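Local atomic coordinates of alpha,alpha-trehalose-phosphate synthase (UDP-forming) (Burkholderia xenovorans, PDB entry 5V0T), a protein that belongs to glycosyltransferase family 20, whose members have the two-domain GT-B fold, and holds uridine-5'-diphosphate and 6-O-phosphono-alpha-D-glucopyranose in this model. Residues 277-281 against 320-325; 325-329 against 348-352; 10-14 against 40-46. Numbering follows the deposited sequence.

Contact 1. Residues 277-281 against 320-325; sequences RLDYS and AYQDIR. With UDP (uridine-5'-diphosphate), chain I; G6P (6-O-phosphono-alpha-D-glucopyranose), chain J.
The loop 277-281, which follows strand 270-275, lies against one flank of helix 319-339, with the CA atoms of Tyr280 and Ile324 5.9 Å apart. Leu278 centres an inverse gamma turn; its CD2 meets Ile324 CG1 at 3.9 Å, and a water donates to both Leu278 O and Tyr321 O (2.8 Å each). Tyr321, chi1 m, sends its ring from the helix across the loop, so that OH donates to Asp279 OD2 at 2.7 Å. Asp279, chi1 t, also receives Arg277 NH1 on OD2 (3.0 Å, a salt bridge), while its OD1 accepts Ser281 N at 2.9 Å, an Asx turn. Tyr280, chi1 p, sets its ring obliquely to that of Tyr321, centroids 5.1 Å apart and planes at 40°, with CE2 4.0 Å from Ala320 CB. Arg277, chi1 m, chi2 t and chi3 m, held by its salt bridge, reaches the ligands: NE donates to UDP O3B (2.7 Å) and NH2 to UDP O2B (2.9 Å), one guanidinium face lying under G6P O5, in the ligand-binding cleft of a GT-B glycosyltransferase.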
loop_
_atom_site.group_PDB
_atom_site.type_symbol
_atom_site.label_atom_id
_atom_site.label_comp_id
_atom_site.label_asym_id
_atom_site.label_seq_id
_atom_site.Cartn_x
_atom_site.Cartn_y
_atom_site.Cartn_z
ATOM N N ARG A 277 -0.194 6.881 -5.986
ATOM C CA ARG A 277 0.134 8.089 -5.230
ATOM C C ARG A 277 1.507 8.576 -5.693
ATOM O O ARG A 277 2.395 7.768 -5.981
ATOM C CB ARG A 277 0.142 7.811 -3.722
ATOM C CG ARG A 277 -1.236 7.563 -3.079
ATOM C CD ARG A 277 -1.095 7.356 -1.537
ATOM N NE ARG A 277 -0.145 6.282 -1.270
ATOM C CZ ARG A 277 1.121 6.461 -0.896
ATOM N NH1 ARG A 277 1.602 7.680 -0.676
ATOM N NH2 ARG A 277 1.901 5.406 -0.738
ATOM N N LEU A 278 1.678 9.894 -5.829
ATOM C CA LEU A 278 2.966 10.412 -6.303
ATOM C C LEU A 278 3.951 10.401 -5.128
ATOM O O LEU A 278 4.327 11.422 -4.544
ATOM C CB LEU A 278 2.820 11.789 -6.950
ATOM C CG LEU A 278 3.823 12.076 -8.089
ATOM C CD1 LEU A 278 3.537 13.404 -8.801
ATOM C CD2 LEU A 278 5.281 12.099 -7.559
ATOM N N ASP A 279 4.381 9.189 -4.807
ATOM C CA ASP A 279 5.292 8.885 -3.721
ATOM C C ASP A 279 6.648 8.491 -4.309
ATOM O O ASP A 279 6.707 7.836 -5.354
ATOM C CB ASP A 279 4.690 7.749 -2.880
ATOM C CG ASP A 279 5.344 7.601 -1.524
ATOM O OD1 ASP A 279 6.582 7.423 -1.447
ATOM O OD2 ASP A 279 4.605 7.684 -0.520
ATOM N N TYR A 280 7.746 8.879 -3.646
ATOM C CA TYR A 280 9.051 8.443 -4.142
ATOM C C TYR A 280 9.228 6.922 -4.072
ATOM O O TYR A 280 10.086 6.369 -4.768
ATOM C CB TYR A 280 10.183 9.155 -3.381
ATOM C CG TYR A 280 10.043 9.170 -1.873
ATOM C CD1 TYR A 280 10.292 8.036 -1.117
ATOM C CD2 TYR A 280 9.654 10.324 -1.208
ATOM C CE1 TYR A 280 10.180 8.058 0.277
ATOM C CE2 TYR A 280 9.521 10.355 0.165
ATOM C CZ TYR A 280 9.789 9.226 0.901
ATOM O OH TYR A 280 9.662 9.288 2.271
ATOM N N SER A 281 8.423 6.222 -3.276
ATOM C CA SER A 281 8.509 4.762 -3.249
ATOM C C SER A 281 8.049 4.110 -4.551
ATOM O O SER A 281 8.351 2.933 -4.775
ATOM C CB SER A 281 7.656 4.211 -2.100
ATOM O OG SER A 281 6.274 4.440 -2.401
ATOM N N ALA A 320 9.858 16.502 0.782
ATOM C CA ALA A 320 10.277 15.349 -0.015
ATOM C C ALA A 320 9.229 14.966 -1.052
ATOM O O ALA A 320 9.573 14.490 -2.139
ATOM C CB ALA A 320 10.578 14.143 0.880
ATOM N N TYR A 321 7.950 15.127 -0.732
ATOM C CA TYR A 321 6.923 14.824 -1.713
ATOM C C TYR A 321 6.819 15.923 -2.759
ATOM O O TYR A 321 6.576 15.628 -3.935
ATOM C CB TYR A 321 5.588 14.559 -0.999
ATOM C CG TYR A 321 5.592 13.183 -0.376
ATOM C CD1 TYR A 321 6.189 12.965 0.865
ATOM C CD2 TYR A 321 5.075 12.083 -1.066
ATOM C CE1 TYR A 321 6.226 11.708 1.431
ATOM C CE2 TYR A 321 5.116 10.816 -0.509
ATOM C CZ TYR A 321 5.697 10.639 0.743
ATOM O OH TYR A 321 5.743 9.384 1.302
ATOM N N GLN A 322 7.032 17.181 -2.367
ATOM C CA GLN A 322 7.146 18.245 -3.362
ATOM C C GLN A 322 8.310 17.975 -4.314
ATOM O O GLN A 322 8.194 18.180 -5.528
ATOM C CB GLN A 322 7.323 19.596 -2.658
ATOM C CG GLN A 322 6.132 19.999 -1.772
ATOM C CD GLN A 322 6.515 20.922 -0.597
ATOM O OE1 GLN A 322 7.608 21.495 -0.565
ATOM N NE2 GLN A 322 5.605 21.052 0.378
ATOM N N ASP A 323 9.435 17.492 -3.782
ATOM C CA ASP A 323 10.615 17.253 -4.615
ATOM C C ASP A 323 10.349 16.178 -5.662
ATOM O O ASP A 323 10.649 16.367 -6.843
ATOM C CB ASP A 323 11.816 16.849 -3.747
ATOM C CG ASP A 323 12.359 17.993 -2.908
ATOM O OD1 ASP A 323 12.174 19.171 -3.278
ATOM O OD2 ASP A 323 12.989 17.703 -1.870
ATOM N N ILE A 324 9.818 15.024 -5.249
ATOM C CA ILE A 324 9.596 13.965 -6.239
ATOM C C ILE A 324 8.564 14.410 -7.263
ATOM O O ILE A 324 8.644 14.036 -8.443
ATOM C CB ILE A 324 9.213 12.618 -5.568
ATOM C CG1 ILE A 324 9.015 11.496 -6.609
ATOM C CG2 ILE A 324 7.946 12.733 -4.693
ATOM C CD1 ILE A 324 10.276 11.222 -7.492
ATOM N N ARG A 325 7.585 15.225 -6.853
ATOM C CA ARG A 325 6.631 15.734 -7.832
ATOM C C ARG A 325 7.339 16.578 -8.884
ATOM O O ARG A 325 7.123 16.400 -10.088
ATOM C CB ARG A 325 5.526 16.552 -7.155
ATOM C CG ARG A 325 4.587 17.235 -8.174
ATOM C CD ARG A 325 3.634 18.246 -7.485
ATOM N NE ARG A 325 2.688 18.858 -8.422
ATOM C CZ ARG A 325 1.876 19.856 -8.080
ATOM N NH1 ARG A 325 1.915 20.330 -6.839
ATOM N NH2 ARG A 325 1.020 20.370 -8.960
HETATM N N1 UDP I . -6.773 4.564 -5.575
HETATM C C2 UDP I . -7.976 5.246 -5.674
HETATM N N3 UDP I . -7.925 6.415 -6.377
HETATM C C4 UDP I . -6.820 6.965 -6.987
HETATM C C5 UDP I . -5.609 6.200 -6.848
HETATM C C6 UDP I . -5.628 5.042 -6.171
HETATM O O2 UDP I . -9.008 4.848 -5.162
HETATM O O4 UDP I . -6.936 8.036 -7.596
HETATM C "C1'" UDP I . -6.775 3.297 -4.837
HETATM C "C2'" UDP I . -6.384 2.094 -5.692
HETATM O "O2'" UDP I . -7.523 1.601 -6.377
HETATM C "C3'" UDP I . -5.869 1.131 -4.619
HETATM C "C4'" UDP I . -5.209 2.078 -3.609
HETATM O "O4'" UDP I . -5.806 3.376 -3.818
HETATM O "O3'" UDP I . -6.916 0.408 -3.977
HETATM C "C5'" UDP I . -3.711 2.187 -3.709
HETATM O "O5'" UDP I . -3.152 1.073 -2.986
HETATM P PA UDP I . -1.722 0.496 -3.340
HETATM O O1A UDP I . -1.563 0.307 -4.835
HETATM O O2A UDP I . -1.532 -0.719 -2.510
HETATM O O3A UDP I . -0.698 1.625 -2.926
HETATM P PB UDP I . -0.587 2.659 -1.730
HETATM O O1B UDP I . -1.217 1.918 -0.547
HETATM O O2B UDP I . 0.937 2.771 -1.519
HETATM O O3B UDP I . -1.246 3.947 -2.055
HETATM C C1 G6P J . -0.051 3.490 2.373
HETATM C C2 G6P J . 0.094 3.267 3.869
HETATM C C3 G6P J . -1.213 3.605 4.589
HETATM C C4 G6P J . -1.629 5.034 4.228
HETATM C C5 G6P J . -1.718 5.172 2.707
HETATM C C6 G6P J . -2.179 6.579 2.323
HETATM O O1 G6P J . -1.062 2.601 1.915
HETATM O O2 G6P J . 0.487 1.904 4.113
HETATM O O3 G6P J . -0.973 3.512 6.003
HETATM O O4 G6P J . -2.922 5.326 4.797
HETATM O O5 G6P J . -0.452 4.845 2.111
HETATM O O6 G6P J . -1.303 7.559 2.906
HETATM P P G6P J . -1.913 8.692 3.875
HETATM O O1P G6P J . -2.677 9.640 2.985
HETATM O O2P G6P J . -0.706 9.283 4.548
HETATM O O3P G6P J . -2.824 7.945 4.822
HETATM O O HOH W 1 4.256 14.170 -4.669
#

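Contact 2. Residues 325-329 against 348-352; sequences RLQLE and LYIHK. With OXD (oxalic acid), chain O.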
loop_
_atom_site.group_PDB
_atom_site.type_symbol
_atom_site.label_atom_id
_atom_site.label_comp_id
_atom_site.label_asym_id
_atom_site.label_seq_id
_atom_site.Cartn_x
_atom_site.Cartn_y
_atom_site.Cartn_z
ATOM N N ARG A 325 7.585 15.225 -6.853
ATOM C CA ARG A 325 6.631 15.734 -7.832
ATOM C C ARG A 325 7.339 16.578 -8.884
ATOM O O ARG A 325 7.123 16.400 -10.088
ATOM C CB ARG A 325 5.526 16.552 -7.155
ATOM C CG ARG A 325 4.587 17.235 -8.174
ATOM C CD ARG A 325 3.634 18.246 -7.485
ATOM N NE ARG A 325 2.688 18.858 -8.422
ATOM C CZ ARG A 325 1.876 19.856 -8.080
ATOM N NH1 ARG A 325 1.915 20.330 -6.839
ATOM N NH2 ARG A 325 1.020 20.370 -8.960
ATOM N N LEU A 326 8.199 17.504 -8.443
ATOM C CA LEU A 326 8.933 18.347 -9.380
ATOM C C LEU A 326 9.779 17.516 -10.333
ATOM O O LEU A 326 9.829 17.796 -11.541
ATOM C CB LEU A 326 9.821 19.326 -8.620
ATOM C CG LEU A 326 9.143 20.469 -7.873
ATOM C CD1 LEU A 326 10.175 21.174 -6.988
ATOM C CD2 LEU A 326 8.515 21.451 -8.877
ATOM N N GLN A 327 10.463 16.504 -9.805
ATOM C CA GLN A 327 11.313 15.688 -10.657
ATOM C C GLN A 327 10.484 14.993 -11.726
ATOM O O GLN A 327 10.845 15.015 -12.909
ATOM C CB GLN A 327 12.096 14.674 -9.825
ATOM C CG GLN A 327 13.095 13.887 -10.671
ATOM C CD GLN A 327 14.002 12.961 -9.881
ATOM O OE1 GLN A 327 13.703 12.576 -8.743
ATOM N NE2 GLN A 327 15.126 12.591 -10.493
ATOM N N LEU A 328 9.340 14.425 -11.332
ATOM C CA LEU A 328 8.504 13.672 -12.269
ATOM C C LEU A 328 7.908 14.578 -13.331
ATOM O O LEU A 328 7.800 14.189 -14.503
ATOM C CB LEU A 328 7.386 12.947 -11.524
ATOM C CG LEU A 328 6.565 11.984 -12.395
ATOM C CD1 LEU A 328 7.503 10.869 -12.922
ATOM C CD2 LEU A 328 5.383 11.405 -11.597
ATOM N N GLU A 329 7.494 15.779 -12.937
ATOM C CA GLU A 329 6.909 16.697 -13.902
ATOM C C GLU A 329 7.925 17.118 -14.958
ATOM O O GLU A 329 7.580 17.238 -16.138
ATOM C CB GLU A 329 6.304 17.887 -13.158
ATOM C CG GLU A 329 5.013 17.419 -12.486
ATOM C CD GLU A 329 4.367 18.401 -11.536
ATOM O OE1 GLU A 329 3.220 18.104 -11.134
ATOM O OE2 GLU A 329 4.983 19.428 -11.159
ATOM N N LEU A 348 0.371 10.950 -20.686
ATOM C CA LEU A 348 -0.790 11.672 -20.169
ATOM C C LEU A 348 -0.668 11.628 -18.651
ATOM O O LEU A 348 -1.000 10.621 -18.012
ATOM C CB LEU A 348 -2.096 11.041 -20.657
ATOM C CG LEU A 348 -2.154 10.810 -22.166
ATOM C CD1 LEU A 348 -3.351 9.941 -22.546
ATOM C CD2 LEU A 348 -2.210 12.157 -22.887
ATOM N N TYR A 349 -0.151 12.706 -18.083
ATOM C CA TYR A 349 0.158 12.776 -16.662
ATOM C C TYR A 349 -0.947 13.581 -15.993
ATOM O O TYR A 349 -1.250 14.700 -16.424
ATOM C CB TYR A 349 1.541 13.407 -16.444
ATOM C CG TYR A 349 1.804 13.929 -15.037
ATOM C CD1 TYR A 349 1.937 13.059 -13.959
ATOM C CD2 TYR A 349 1.919 15.294 -14.799
ATOM C CE1 TYR A 349 2.179 13.543 -12.666
ATOM C CE2 TYR A 349 2.143 15.791 -13.517
ATOM C CZ TYR A 349 2.290 14.908 -12.458
ATOM O OH TYR A 349 2.517 15.390 -11.199
ATOM N N ILE A 350 -1.591 12.996 -14.983
ATOM C CA ILE A 350 -2.735 13.634 -14.342
ATOM C C ILE A 350 -2.517 13.557 -12.839
ATOM O O ILE A 350 -2.464 12.458 -12.273
ATOM C CB ILE A 350 -4.074 12.980 -14.734
ATOM C CG1 ILE A 350 -4.206 12.869 -16.253
ATOM C CG2 ILE A 350 -5.261 13.836 -14.237
ATOM C CD1 ILE A 350 -5.516 12.252 -16.677
ATOM N N HIS A 351 -2.398 14.717 -12.198
ATOM C CA HIS A 351 -2.047 14.808 -10.782
ATOM C C HIS A 351 -3.316 15.001 -9.948
ATOM O O HIS A 351 -3.504 16.015 -9.271
ATOM C CB HIS A 351 -1.028 15.940 -10.579
ATOM C CG HIS A 351 -0.437 16.016 -9.200
ATOM N ND1 HIS A 351 0.112 14.928 -8.558
ATOM C CD2 HIS A 351 -0.311 17.062 -8.345
ATOM C CE1 HIS A 351 0.566 15.302 -7.371
ATOM N NE2 HIS A 351 0.310 16.589 -7.212
ATOM N N LYS A 352 -4.206 14.003 -10.024
ATOM C CA LYS A 352 -5.528 14.054 -9.398
ATOM C C LYS A 352 -5.982 12.652 -8.999
ATOM O O LYS A 352 -5.562 11.657 -9.588
ATOM C CB LYS A 352 -6.588 14.680 -10.338
ATOM C CG LYS A 352 -6.387 16.170 -10.610
ATOM C CD LYS A 352 -7.501 16.755 -11.474
ATOM C CE LYS A 352 -7.014 17.078 -12.887
ATOM N NZ LYS A 352 -8.061 17.778 -13.695
HETATM C C1 OXD O . -10.506 14.940 -12.698
HETATM C C2 OXD O . -11.424 13.969 -12.112
HETATM O O3 OXD O . -10.916 16.085 -12.986
HETATM O O4 OXD O . -12.629 14.000 -12.444
HETATM O O5 OXD O . -9.329 14.592 -12.913
HETATM O O6 OXD O . -10.978 13.124 -11.305
#
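Strand 347-350 runs nearly antiparallel to the facing turn of helix 319-339: the short axes of 325-329 and 348-350 make 159° and come no closer than 11.4 Å, a gap bridged by side chains. Leu348, first in the segment, points out of reach of the helix and packs on Leu308 of the neighbouring strand 305-310. Tyr349 turns toward the helix and supplies the main link. Its CE1 touches Leu328 CD2 at 4.0 Å, and its OH donates to Glu329 OE1 at 2.8 Å. The same carboxylate oxygen takes Arg325 NE at 2.9 Å in a salt bridge one helical turn back, so the partly exposed Glu329 joins tyrosine and arginine. Ile350 again faces the Leu308 side, as expected two residues on from Leu348. At His351, where the strand has ended, the side chain swings back to the helix: CD2 lies over one face of the Arg325 guanidinium, 3.5 Å from Arg325 NE, while ND1 is hydrogen-bonded to Ala311 O. Lys352 leaves the helix altogether and reaches oxalic acid, with CD 3.2 Å from OXD O5 and a weak hydrogen bond of 3.4 Å from NZ to OXD O3. Helix and strand are the second and third elements of a beta-alpha-beta unit, strand 305-310, helix 319-339 and strand 347-350, in the Rossmann-like parallel sheet of a GT-B domain.

Contact 3. Residues 10-14 against 40-46; sequences GRLII and LKETGGM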
loop_
_atom_site.group_PDB
_atom_site.type_symbol
_atom_site.label_atom_id
_atom_site.label_comp_id
_atom_site.label_asym_id
_atom_site.label_seq_id
_atom_site.Cartn_x
_atom_site.Cartn_y
_atom_site.Cartn_z
ATOM N N GLY A 10 -16.854 -12.116 19.443
ATOM C CA GLY A 10 -16.149 -10.916 19.859
ATOM C C GLY A 10 -16.155 -9.842 18.787
ATOM O O GLY A 10 -16.068 -10.135 17.597
ATOM N N ARG A 11 -16.256 -8.589 19.214
ATOM C CA ARG A 11 -16.319 -7.469 18.287
ATOM C C ARG A 11 -14.923 -7.082 17.808
ATOM O O ARG A 11 -14.015 -6.877 18.616
ATOM C CB ARG A 11 -17.003 -6.285 18.967
ATOM C CG ARG A 11 -17.041 -5.008 18.168
ATOM C CD ARG A 11 -17.816 -3.930 18.929
ATOM N NE ARG A 11 -17.080 -3.443 20.088
ATOM C CZ ARG A 11 -17.228 -2.228 20.607
ATOM N NH1 ARG A 11 -18.091 -1.376 20.063
ATOM N NH2 ARG A 11 -16.509 -1.853 21.658
ATOM N N LEU A 12 -14.757 -6.961 16.497
ATOM C CA LEU A 12 -13.471 -6.588 15.925
ATOM C C LEU A 12 -13.315 -5.072 15.956
ATOM O O LEU A 12 -14.145 -4.344 15.402
ATOM C CB LEU A 12 -13.351 -7.115 14.496
ATOM C CG LEU A 12 -12.145 -6.591 13.696
ATOM C CD1 LEU A 12 -10.840 -6.953 14.411
ATOM C CD2 LEU A 12 -12.181 -7.124 12.272
ATOM N N ILE A 13 -12.272 -4.599 16.625
ATOM C CA ILE A 13 -11.908 -3.189 16.650
ATOM C C ILE A 13 -10.713 -3.014 15.728
ATOM O O ILE A 13 -9.618 -3.495 16.028
ATOM C CB ILE A 13 -11.556 -2.712 18.063
ATOM C CG1 ILE A 13 -12.595 -3.174 19.097
ATOM C CG2 ILE A 13 -11.329 -1.211 18.042
ATOM C CD1 ILE A 13 -13.946 -2.495 19.014
ATOM N N ILE A 14 -10.905 -2.315 14.618
ATOM C CA ILE A 14 -9.806 -1.917 13.745
ATOM C C ILE A 14 -9.269 -0.568 14.211
ATOM O O ILE A 14 -10.041 0.363 14.471
ATOM C CB ILE A 14 -10.269 -1.833 12.282
ATOM C CG1 ILE A 14 -10.632 -3.222 11.749
ATOM C CG2 ILE A 14 -9.187 -1.169 11.433
ATOM C CD1 ILE A 14 -9.443 -4.121 11.509
ATOM N N LEU A 40 -13.566 -5.280 6.784
ATOM C CA LEU A 40 -14.417 -4.951 7.920
ATOM C C LEU A 40 -15.898 -4.967 7.575
ATOM O O LEU A 40 -16.717 -5.335 8.424
ATOM C CB LEU A 40 -14.027 -3.581 8.476
ATOM C CG LEU A 40 -14.602 -3.142 9.819
ATOM C CD1 LEU A 40 -14.231 -4.109 10.922
ATOM C CD2 LEU A 40 -14.108 -1.749 10.152
ATOM N N LYS A 41 -16.270 -4.565 6.351
ATOM C CA LYS A 41 -17.683 -4.480 6.011
ATOM C C LYS A 41 -18.365 -5.837 6.067
ATOM O O LYS A 41 -19.587 -5.893 6.205
ATOM C CB LYS A 41 -17.866 -3.863 4.618
ATOM C CG LYS A 41 -17.473 -4.786 3.468
ATOM C CD LYS A 41 -17.338 -4.037 2.136
ATOM C CE LYS A 41 -16.902 -4.983 1.010
ATOM N NZ LYS A 41 -16.594 -4.258 -0.262
ATOM N N GLU A 42 -17.604 -6.929 5.961
ATOM C CA GLU A 42 -18.218 -8.251 5.954
ATOM C C GLU A 42 -18.559 -8.699 7.370
ATOM O O GLU A 42 -19.664 -9.184 7.626
ATOM C CB GLU A 42 -17.289 -9.253 5.269
ATOM C CG GLU A 42 -17.954 -10.581 4.931
ATOM C CD GLU A 42 -17.052 -11.505 4.116
ATOM O OE1 GLU A 42 -15.819 -11.365 4.198
ATOM O OE2 GLU A 42 -17.578 -12.375 3.393
ATOM N N THR A 43 -17.627 -8.523 8.306
ATOM C CA THR A 43 -17.881 -8.908 9.687
ATOM C C THR A 43 -18.619 -7.825 10.459
ATOM O O THR A 43 -19.334 -8.141 11.408
ATOM C CB THR A 43 -16.567 -9.212 10.417
ATOM O OG1 THR A 43 -15.783 -8.016 10.485
ATOM C CG2 THR A 43 -15.772 -10.276 9.685
ATOM N N GLY A 44 -18.447 -6.558 10.096
ATOM C CA GLY A 44 -18.869 -5.470 10.950
ATOM C C GLY A 44 -17.863 -5.262 12.072
ATOM O O GLY A 44 -16.926 -6.035 12.259
ATOM N N GLY A 45 -18.068 -4.197 12.844
ATOM C CA GLY A 45 -17.151 -3.896 13.927
ATOM C C GLY A 45 -16.962 -2.406 14.073
ATOM O O GLY A 45 -17.819 -1.610 13.688
ATOM N N MET A 46 -15.830 -2.033 14.653
ATOM C CA MET A 46 -15.488 -0.640 14.887
ATOM C C MET A 46 -14.207 -0.309 14.147
ATOM O O MET A 46 -13.274 -1.120 14.105
ATOM C CB MET A 46 -15.304 -0.342 16.381
ATOM C CG MET A 46 -14.748 1.040 16.674
ATOM S SD MET A 46 -14.689 1.396 18.451
ATOM C CE MET A 46 -16.429 1.653 18.785
HETATM O O HOH W 2 -17.000 -7.401 14.729
#
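Gly45 provides the hollow on which strands 12-16 and 45-48 close, adjacent and parallel in a beta-alpha-beta crossover through helix 31-43. Its CA sits 3.4 Å from Leu12 O, and a CB there would lie 2.4 Å from that oxygen; the backbone angles of Gly44 and Gly45 also call for glycine. Ile13 and Met46 form a parallel bridge, CA atoms 4.7 Å apart, with Ile13 CD1 against Met46 CB at 3.7 Å on one sheet face. Met46 CE lies 3.7 Å from Arg11 NH1; the guanidinium also pairs with Asp134. Leu40 of the helix is the knob on the other face: its CD1 meets Leu12 CD2 at 3.9 Å and Ile14 CG1 at 3.8 Å. Two hydrogen bonds hold the register, Met46 N to Leu12 O (3.0 Å) and Ile14 N to Met46 O (2.7 Å), and a water joins Leu12 N to Gly44 O. The polar backbone is thus paired strand to strand or through water, while leucine and isoleucine close helix against strand by apolar contact.

How the contacts relate
From the N terminus, contact 3 comes first: it closes the crossover from strand 12-16 through helix 31-43 to strand 45-48 in the N-terminal sheet. Contact 1 opens far later, where the loop after strand 270-275 is closed onto helix 319-339, and contact 2 then ties that helix to strand 347-350. The three follow in series, none nested or crossed. Contacts 1 and 2 share Arg325 and merge into one cluster, centres 9 Å apart, with Leu278 CD1 3.3 Å from Tyr349 OH. Contact 3 lies across the chain's centre, its centre about 34 Å from that of contact 1, so it belongs to one sheet of the GT-B architecture, and contacts 1 and 2 to the flank of the other.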